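Local coordinates for prophage Lp1 protein 11 (Lactobacillus plantarum WCFS1, PDB 3B7H) that probably binds DNA through a Cro/C1-type helix-turn-helix domain and may act as a regulator of prophage genes, at residues E14-T17 and T22-R25; F7-L12 and A39-R44; A27-L32 and C57-I62. All coordinates share one frame; numbering follows the deposited sequence.

How the contacts relate
Three contacts tie together four of the five helices of a small all-helical domain of the Cro/C1 helix-turn-helix type. Contact 2 opens first along the chain and brings helix 34-41 back onto helix 4-18; both segments of contact 1, which joins helix 4-18 to helix 23-30, fall between its two segments. Contact 3 sets helix 23-30 against helix 50-60, and its segments alternate with those of contact 2. The centres of contacts 1 and 2 lie about 12 Å apart, those of 1 and 3 about 10 Å, and those of 2 and 3 about 16 Å. Ile-23, Leu-12 and Leu-60 carry the packing from one contact to the next, knitting the helices round one core.

Contact 1 (E14-T17 and T22-R25); sequences ELIT and TINR
The turn between the first two helices of the Cro/C1-type domain is closed where Ile-16, near the end of helix 4-18, packs on Thr-22 and Ile-23 at the start of helix 23-30. Both branches of Ile-16 take part. Its CG2 methyl, anti to the backbone N, lies against main chain rather than side chain, Ile-16 CG2 being 3.6 Å from Thr-22 C. The longer branch, with CG1 anti to the carbonyl carbon (chi1 -75°) and then extended, carries CD1 onward to Ile-23. There the two delta methyls meet end to end, Ile-16 CD1 and Ile-23 CD1 being 3.3 Å apart, which is tight for two carbons. Ile-16 CD1 also lies 3.8 Å from Ile-23 CA, and the two isoleucine side chains approach at an oblique angle. No hydrogen bond links the segments, so the grip between them is apolar.

The polar work is done within the second segment. Thr-22 occupies the N-cap of helix 23-30, and its OG1 accepts from Arg-25 N at 3.2 Å, with an N-H...O angle of 154°. This bond satisfies an amide of the first turn, while the threonine backbone rests on Ile-16. Beyond the contact, Leu-21 also packs on Ile-16, and Ile-23 reaches Val-37, Met-40 and Phe-41 of helix 34-41. A capped helix start pinned to the preceding helix by an aliphatic pair thus forms one corner of the compact helical bundle of a Cro/C1-type domain.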
loop_
_atom_site.group_PDB
_atom_site.type_symbol
_atom_site.label_atom_id
_atom_site.label_comp_id
_atom_site.label_asym_id
_atom_site.label_seq_id
_atom_site.Cartn_x
_atom_site.Cartn_y
_atom_site.Cartn_z
ATOM N N GLU A 14 -9.499 -13.428 1.242
ATOM C CA GLU A 14 -9.058 -14.627 1.937
ATOM C C GLU A 14 -8.977 -14.440 3.440
ATOM O O GLU A 14 -9.398 -15.302 4.184
ATOM C CB GLU A 14 -7.679 -15.051 1.509
ATOM C CG GLU A 14 -7.504 -15.556 0.094
ATOM C CD GLU A 14 -6.015 -15.900 -0.206
ATOM O OE1 GLU A 14 -5.162 -15.681 0.720
ATOM O OE2 GLU A 14 -5.716 -16.417 -1.338
ATOM N N LEU A 15 -8.381 -13.342 3.881
ATOM C CA LEU A 15 -8.262 -13.056 5.307
ATOM C C LEU A 15 -9.597 -12.800 6.003
ATOM O O LEU A 15 -9.798 -13.247 7.131
ATOM C CB LEU A 15 -7.345 -11.865 5.568
ATOM C CG LEU A 15 -5.871 -11.959 5.187
ATOM C CD1 LEU A 15 -5.182 -10.637 5.499
ATOM C CD2 LEU A 15 -5.180 -13.119 5.879
ATOM N N ILE A 16 -10.469 -12.036 5.366
ATOM C CA ILE A 16 -11.832 -11.790 5.857
ATOM C C ILE A 16 -12.570 -13.104 6.052
ATOM O O ILE A 16 -13.198 -13.345 7.093
ATOM C CB ILE A 16 -12.615 -10.942 4.849
ATOM C CG1 ILE A 16 -12.160 -9.493 4.901
ATOM C CG2 ILE A 16 -14.121 -10.985 5.101
ATOM C CD1 ILE A 16 -12.851 -8.575 3.854
ATOM N N THR A 17 -12.484 -13.958 5.040
ATOM C CA THR A 17 -13.157 -15.254 5.036
ATOM C C THR A 17 -12.623 -16.189 6.133
ATOM O O THR A 17 -13.393 -16.885 6.813
ATOM C CB THR A 17 -13.023 -15.911 3.645
ATOM O OG1 THR A 17 -13.641 -15.056 2.683
ATOM C CG2 THR A 17 -13.714 -17.253 3.591
ATOM N N THR A 22 -17.567 -10.924 6.650
ATOM C CA THR A 22 -17.891 -10.669 5.263
ATOM C C THR A 22 -17.270 -9.319 4.905
ATOM O O THR A 22 -16.984 -8.517 5.791
ATOM C CB THR A 22 -19.423 -10.653 5.029
ATOM O OG1 THR A 22 -20.042 -9.666 5.867
ATOM C CG2 THR A 22 -20.036 -12.015 5.318
ATOM N N ILE A 23 -17.048 -9.077 3.619
ATOM C CA ILE A 23 -16.499 -7.805 3.191
ATOM C C ILE A 23 -17.391 -6.645 3.632
ATOM O O ILE A 23 -16.901 -5.591 4.011
ATOM C CB ILE A 23 -16.205 -7.771 1.659
ATOM C CG1 ILE A 23 -15.502 -6.451 1.279
ATOM C CG2 ILE A 23 -17.472 -7.975 0.818
ATOM C CD1 ILE A 23 -14.058 -6.338 1.763
ATOM N N ASN A 24 -18.699 -6.852 3.618
ATOM C CA ASN A 24 -19.644 -5.827 4.027
ATOM C C ASN A 24 -19.545 -5.521 5.512
ATOM O O ASN A 24 -19.620 -4.369 5.928
ATOM C CB ASN A 24 -21.063 -6.296 3.676
ATOM C CG ASN A 24 -22.128 -5.285 4.016
ATOM O OD1 ASN A 24 -22.913 -5.474 4.958
ATOM N ND2 ASN A 24 -22.193 -4.227 3.229
ATOM N N ARG A 25 -19.389 -6.559 6.317
ATOM C CA ARG A 25 -19.207 -6.382 7.747
ATOM C C ARG A 25 -17.903 -5.616 8.071
ATOM O O ARG A 25 -17.883 -4.720 8.916
ATOM C CB ARG A 25 -19.205 -7.749 8.420
ATOM C CG ARG A 25 -19.117 -7.724 9.928
ATOM C CD ARG A 25 -20.066 -6.705 10.562
ATOM N NE ARG A 25 -20.030 -6.780 12.029
ATOM C CZ ARG A 25 -20.555 -5.869 12.857
ATOM N NH1 ARG A 25 -21.173 -4.779 12.384
ATOM N NH2 ARG A 25 -20.460 -6.046 14.173
#

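Contact 2 (F7-L12 and A39-R44); sequences FVSEHL and AMFEGR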
loop_
_atom_site.group_PDB
_atom_site.type_symbol
_atom_site.label_atom_id
_atom_site.label_comp_id
_atom_site.label_asym_id
_atom_site.label_seq_id
_atom_site.Cartn_x
_atom_site.Cartn_y
_atom_site.Cartn_z
ATOM N N PHE A 7 -4.559 -8.369 -6.680
ATOM C CA PHE A 7 -3.782 -9.117 -5.695
ATOM C C PHE A 7 -4.235 -8.766 -4.285
ATOM O O PHE A 7 -4.464 -9.650 -3.457
ATOM C CB PHE A 7 -2.289 -8.817 -5.789
ATOM C CG PHE A 7 -1.563 -9.594 -6.843
ATOM C CD1 PHE A 7 -1.553 -10.958 -6.822
ATOM C CD2 PHE A 7 -0.861 -8.944 -7.835
ATOM C CE1 PHE A 7 -0.861 -11.681 -7.773
ATOM C CE2 PHE A 7 -0.169 -9.668 -8.819
ATOM C CZ PHE A 7 -0.161 -11.026 -8.771
ATOM N N VAL A 8 -4.374 -7.477 -4.023
ATOM C CA VAL A 8 -4.704 -7.016 -2.687
ATOM C C VAL A 8 -6.116 -7.420 -2.268
ATOM O O VAL A 8 -6.339 -7.901 -1.155
ATOM C CB VAL A 8 -4.492 -5.468 -2.571
ATOM C CG1 VAL A 8 -5.183 -4.907 -1.333
ATOM C CG2 VAL A 8 -2.978 -5.163 -2.559
ATOM N N SER A 9 -7.085 -7.211 -3.151
ATOM C CA SER A 9 -8.455 -7.484 -2.804
ATOM C C SER A 9 -8.681 -8.982 -2.645
ATOM O O SER A 9 -9.425 -9.401 -1.755
ATOM C CB SER A 9 -9.411 -6.829 -3.814
ATOM O OG SER A 9 -9.210 -7.331 -5.118
ATOM N N GLU A 10 -8.014 -9.806 -3.459
ATOM C CA GLU A 10 -8.133 -11.245 -3.299
ATOM C C GLU A 10 -7.530 -11.702 -1.976
ATOM O O GLU A 10 -8.087 -12.574 -1.303
ATOM C CB GLU A 10 -7.505 -12.003 -4.467
ATOM C CG GLU A 10 -8.389 -11.927 -5.682
ATOM C CD GLU A 10 -7.787 -12.509 -6.975
ATOM O OE1 GLU A 10 -6.793 -13.277 -6.896
ATOM O OE2 GLU A 10 -8.355 -12.178 -8.069
ATOM N N HIS A 11 -6.409 -11.114 -1.580
ATOM C CA HIS A 11 -5.788 -11.493 -0.310
ATOM C C HIS A 11 -6.681 -11.088 0.851
ATOM O O HIS A 11 -6.890 -11.843 1.811
ATOM C CB HIS A 11 -4.415 -10.819 -0.152
ATOM C CG HIS A 11 -3.653 -11.309 1.027
ATOM N ND1 HIS A 11 -3.318 -12.632 1.187
ATOM C CD2 HIS A 11 -3.192 -10.666 2.120
ATOM C CE1 HIS A 11 -2.665 -12.780 2.323
ATOM N NE2 HIS A 11 -2.568 -11.598 2.903
ATOM N N LEU A 12 -7.178 -9.874 0.755
ATOM C CA LEU A 12 -8.072 -9.341 1.743
ATOM C C LEU A 12 -9.305 -10.231 1.902
ATOM O O LEU A 12 -9.672 -10.572 3.019
ATOM C CB LEU A 12 -8.448 -7.916 1.386
ATOM C CG LEU A 12 -9.565 -7.384 2.269
ATOM C CD1 LEU A 12 -9.140 -7.389 3.737
ATOM C CD2 LEU A 12 -9.908 -6.012 1.798
ATOM N N ALA A 39 -15.054 -0.389 -5.365
ATOM C CA ALA A 39 -13.845 0.027 -6.113
ATOM C C ALA A 39 -12.680 -0.952 -5.924
ATOM O O ALA A 39 -12.034 -1.398 -6.884
ATOM C CB ALA A 39 -13.431 1.428 -5.709
ATOM N N MET A 40 -12.442 -1.305 -4.665
ATOM C CA MET A 40 -11.443 -2.322 -4.294
ATOM C C MET A 40 -11.458 -3.528 -5.228
ATOM O O MET A 40 -10.398 -3.951 -5.689
ATOM C CB MET A 40 -11.694 -2.765 -2.846
ATOM C CG MET A 40 -10.851 -3.927 -2.343
ATOM S SD MET A 40 -10.663 -3.827 -0.530
ATOM C CE MET A 40 -12.324 -4.158 0.040
ATOM N N PHE A 41 -12.659 -4.061 -5.502
ATOM C CA PHE A 41 -12.853 -5.279 -6.317
ATOM C C PHE A 41 -13.223 -4.992 -7.796
ATOM O O PHE A 41 -13.440 -5.935 -8.580
ATOM C CB PHE A 41 -13.932 -6.192 -5.680
ATOM C CG PHE A 41 -13.540 -6.758 -4.343
ATOM C CD1 PHE A 41 -12.926 -8.002 -4.251
ATOM C CD2 PHE A 41 -13.780 -6.042 -3.173
ATOM C CE1 PHE A 41 -12.550 -8.512 -3.023
ATOM C CE2 PHE A 41 -13.393 -6.546 -1.930
ATOM C CZ PHE A 41 -12.775 -7.781 -1.861
ATOM N N GLU A 42 -13.309 -3.702 -8.166
ATOM C CA GLU A 42 -13.373 -3.296 -9.585
ATOM C C GLU A 42 -11.958 -3.367 -10.103
ATOM O O GLU A 42 -11.079 -2.643 -9.622
ATOM C CB GLU A 42 -13.902 -1.861 -9.786
ATOM C CG GLU A 42 -15.421 -1.680 -9.667
ATOM C CD GLU A 42 -16.213 -2.421 -10.757
ATOM O OE1 GLU A 42 -15.979 -2.126 -11.949
ATOM O OE2 GLU A 42 -17.057 -3.299 -10.420
ATOM N N GLY A 43 -11.745 -4.253 -11.067
ATOM C CA GLY A 43 -10.454 -4.429 -11.672
ATOM C C GLY A 43 -9.880 -3.163 -12.284
ATOM O O GLY A 43 -8.668 -2.948 -12.205
ATOM N N ARG A 44 -10.720 -2.314 -12.863
ATOM C CA ARG A 44 -10.191 -1.123 -13.548
ATOM C C ARG A 44 -10.031 0.110 -12.634
ATOM O O ARG A 44 -9.620 1.181 -13.091
ATOM C CB ARG A 44 -11.002 -0.789 -14.810
ATOM C CG ARG A 44 -10.848 -1.828 -15.943
ATOM C CD ARG A 44 -9.406 -1.925 -16.522
ATOM N NE ARG A 44 -9.081 -0.805 -17.414
ATOM C CZ ARG A 44 -9.294 -0.780 -18.732
ATOM N NH1 ARG A 44 -9.814 -1.823 -19.356
ATOM N NH2 ARG A 44 -8.971 0.285 -19.449
#
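Met-40 of helix 34-41 runs along the side of helix 4-18, meeting Ser-9 with its inner part and Leu-12 with its tip. Its CB leads to a CG anti to the backbone N (chi1 173°), and Met-40 CG sits 3.6 Å from Ser-9 CB. The extended first two torsions carry SD to within 3.3 Å of Leu-12 CD2, and a bend at the last (chi3 68°) then places Met-40 CE beside the same methyl, 3.5 Å from Leu-12 CD2. The methionine and leucine side chains cross at about a right angle, and this single leucine methyl is met by the two outermost atoms of the thioether.

The next residue, Phe-41, approaches the same serine with a ring face. Ser-9 CB stands over that face, 3.8 Å from the ring centroid and 20° off the ring normal, a CH-pi contact displaced toward the rim. Near that rim, Phe-41 CE1 comes 3.5 Å from Ser-9 O. The small serine is consistent with the close approach of the backbones, Ser-9 CA and Phe-41 CA being 6.0 Å apart. Its OG is hydrogen-bonded to Gly-5 O within its own helix.

Leu-12 also touches Val-56 and Leu-60 of helix 50-60, while Met-40 and Phe-41 both rest on Ile-23. Helices 23-30 and 34-41 probably form the helix-turn-helix, whose second helix usually reads DNA in Cro/C1-type domains; the contact seats its end on helix 4-18. With no hydrogen bond between the segments, cohesion probably comes from burial of apolar surface and van der Waals contact, thioether on leucine methyl and serine CB on the aromatic face.

Contact 3 (A27-L32 and C57-I62); sequences ATLAGL and CGTLGI
Thr-59 straddles the end of helix 23-30, presenting its methyl to Leu-29 and its hydroxyl oxygen to Ala-30. The two branches are parted by the first torsion (chi1 -63°): OG1 is anti to the carbonyl carbon, whereas CG2 is anti to the backbone N. The methyl meets both the base and one branch end of the leucine, with Thr-59 CG2 3.8 Å from Leu-29 CB and 4.0 Å from Leu-29 CD1, and the two side chains cross at a slant. Leu-29 CB itself is directed toward helix 50-60.

The oxygen branch reaches the alanine instead, where Thr-59 OG1 comes 3.3 Å from Ala-30 CB and is equally near Ala-30 CA. This is close packing of an oxygen on carbon; no hydrogen bond joins the segments, and the hydroxyl has a weak bond to Lys-55 O in the preceding turn of its own helix. Ala-30 CA and Thr-59 CA lie 5.7 Å apart, consistent with the small side chains at both positions.

Both helices finish just beyond this meeting point in a Schellman motif. Gly-31 closes one with a phi of 69° and Gly-61 the other with a phi of 74°, a conformation that turns each chain out of its helix. The contact is a surface one, at the margin of the helical core. Around it, Leu-60 packs on Leu-12 and Leu-15 of helix 4-18, Ala-27 and Leu-32 touch Val-37 of helix 34-41, and Cys-57 touches Val-64 and Phe-67 of helix 64-67.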
loop_
_atom_site.group_PDB
_atom_site.type_symbol
_atom_site.label_atom_id
_atom_site.label_comp_id
_atom_site.label_asym_id
_atom_site.label_seq_id
_atom_site.Cartn_x
_atom_site.Cartn_y
_atom_site.Cartn_z
ATOM N N ALA A 27 -16.329 -3.655 5.973
ATOM C CA ALA A 27 -16.585 -2.306 5.506
ATOM C C ALA A 27 -17.347 -1.483 6.563
ATOM O O ALA A 27 -16.989 -0.353 6.875
ATOM C CB ALA A 27 -17.336 -2.334 4.186
ATOM N N THR A 28 -18.369 -2.067 7.158
ATOM C CA THR A 28 -19.130 -1.332 8.162
ATOM C C THR A 28 -18.225 -1.015 9.389
ATOM O O THR A 28 -18.138 0.133 9.820
ATOM C CB THR A 28 -20.503 -2.060 8.518
ATOM O OG1 THR A 28 -20.263 -3.350 9.098
ATOM C CG2 THR A 28 -21.353 -2.249 7.264
ATOM N N LEU A 29 -17.527 -2.020 9.907
ATOM C CA LEU A 29 -16.652 -1.857 11.067
ATOM C C LEU A 29 -15.460 -0.913 10.785
ATOM O O LEU A 29 -15.077 -0.118 11.649
ATOM C CB LEU A 29 -16.138 -3.221 11.543
ATOM C CG LEU A 29 -17.084 -4.150 12.300
ATOM C CD1 LEU A 29 -16.439 -5.534 12.411
ATOM C CD2 LEU A 29 -17.435 -3.597 13.691
ATOM N N ALA A 30 -14.891 -1.005 9.584
ATOM C CA ALA A 30 -13.758 -0.179 9.188
ATOM C C ALA A 30 -14.218 1.206 8.776
ATOM O O ALA A 30 -13.407 2.095 8.530
ATOM C CB ALA A 30 -12.993 -0.827 8.042
ATOM N N GLY A 31 -15.524 1.386 8.671
ATOM C CA GLY A 31 -16.079 2.650 8.256
ATOM C C GLY A 31 -15.852 3.043 6.809
ATOM O O GLY A 31 -15.862 4.219 6.508
ATOM N N LEU A 32 -15.660 2.112 5.885
ATOM C CA LEU A 32 -15.682 2.564 4.494
ATOM C C LEU A 32 -17.060 2.362 3.892
ATOM O O LEU A 32 -17.883 1.559 4.363
ATOM C CB LEU A 32 -14.564 1.999 3.611
ATOM C CG LEU A 32 -13.997 0.592 3.774
ATOM C CD1 LEU A 32 -13.104 0.446 4.991
ATOM C CD2 LEU A 32 -15.162 -0.370 3.804
ATOM N N CYS A 57 -7.085 -3.562 7.879
ATOM C CA CYS A 57 -6.152 -4.301 8.734
ATOM C C CYS A 57 -6.485 -4.068 10.192
ATOM O O CYS A 57 -6.458 -4.989 10.997
ATOM C CB CYS A 57 -4.702 -3.920 8.414
ATOM S SG CYS A 57 -4.108 -4.702 6.920
ATOM N N GLY A 58 -6.849 -2.839 10.521
ATOM C CA GLY A 58 -7.227 -2.504 11.881
ATOM C C GLY A 58 -8.395 -3.350 12.339
ATOM O O GLY A 58 -8.393 -3.902 13.449
ATOM N N THR A 59 -9.391 -3.458 11.472
ATOM C CA THR A 59 -10.602 -4.236 11.735
ATOM C C THR A 59 -10.287 -5.713 11.864
ATOM O O THR A 59 -10.895 -6.422 12.668
ATOM C CB THR A 59 -11.621 -4.066 10.595
ATOM O OG1 THR A 59 -12.023 -2.697 10.524
ATOM C CG2 THR A 59 -12.836 -4.933 10.816
ATOM N N LEU A 60 -9.337 -6.167 11.055
ATOM C CA LEU A 60 -8.902 -7.550 11.074
ATOM C C LEU A 60 -7.971 -7.889 12.232
ATOM O O LEU A 60 -7.755 -9.070 12.500
ATOM C CB LEU A 60 -8.219 -7.889 9.764
ATOM C CG LEU A 60 -9.157 -8.013 8.570
ATOM C CD1 LEU A 60 -8.318 -8.334 7.371
ATOM C CD2 LEU A 60 -10.212 -9.099 8.783
ATOM N N GLY A 61 -7.423 -6.868 12.916
ATOM C CA GLY A 61 -6.466 -7.081 14.007
ATOM C C GLY A 61 -5.076 -7.495 13.534
ATOM O O GLY A 61 -4.334 -8.148 14.251
ATOM N N ILE A 62 -4.725 -7.124 12.311
ATOM C CA ILE A 62 -3.414 -7.429 11.773
ATOM C C ILE A 62 -2.733 -6.127 11.397
ATOM O O ILE A 62 -3.403 -5.120 11.176
ATOM C CB ILE A 62 -3.490 -8.337 10.526
ATOM C CG1 ILE A 62 -4.258 -7.680 9.389
ATOM C CG2 ILE A 62 -4.164 -9.669 10.855
ATOM C CD1 ILE A 62 -4.316 -8.554 8.141
#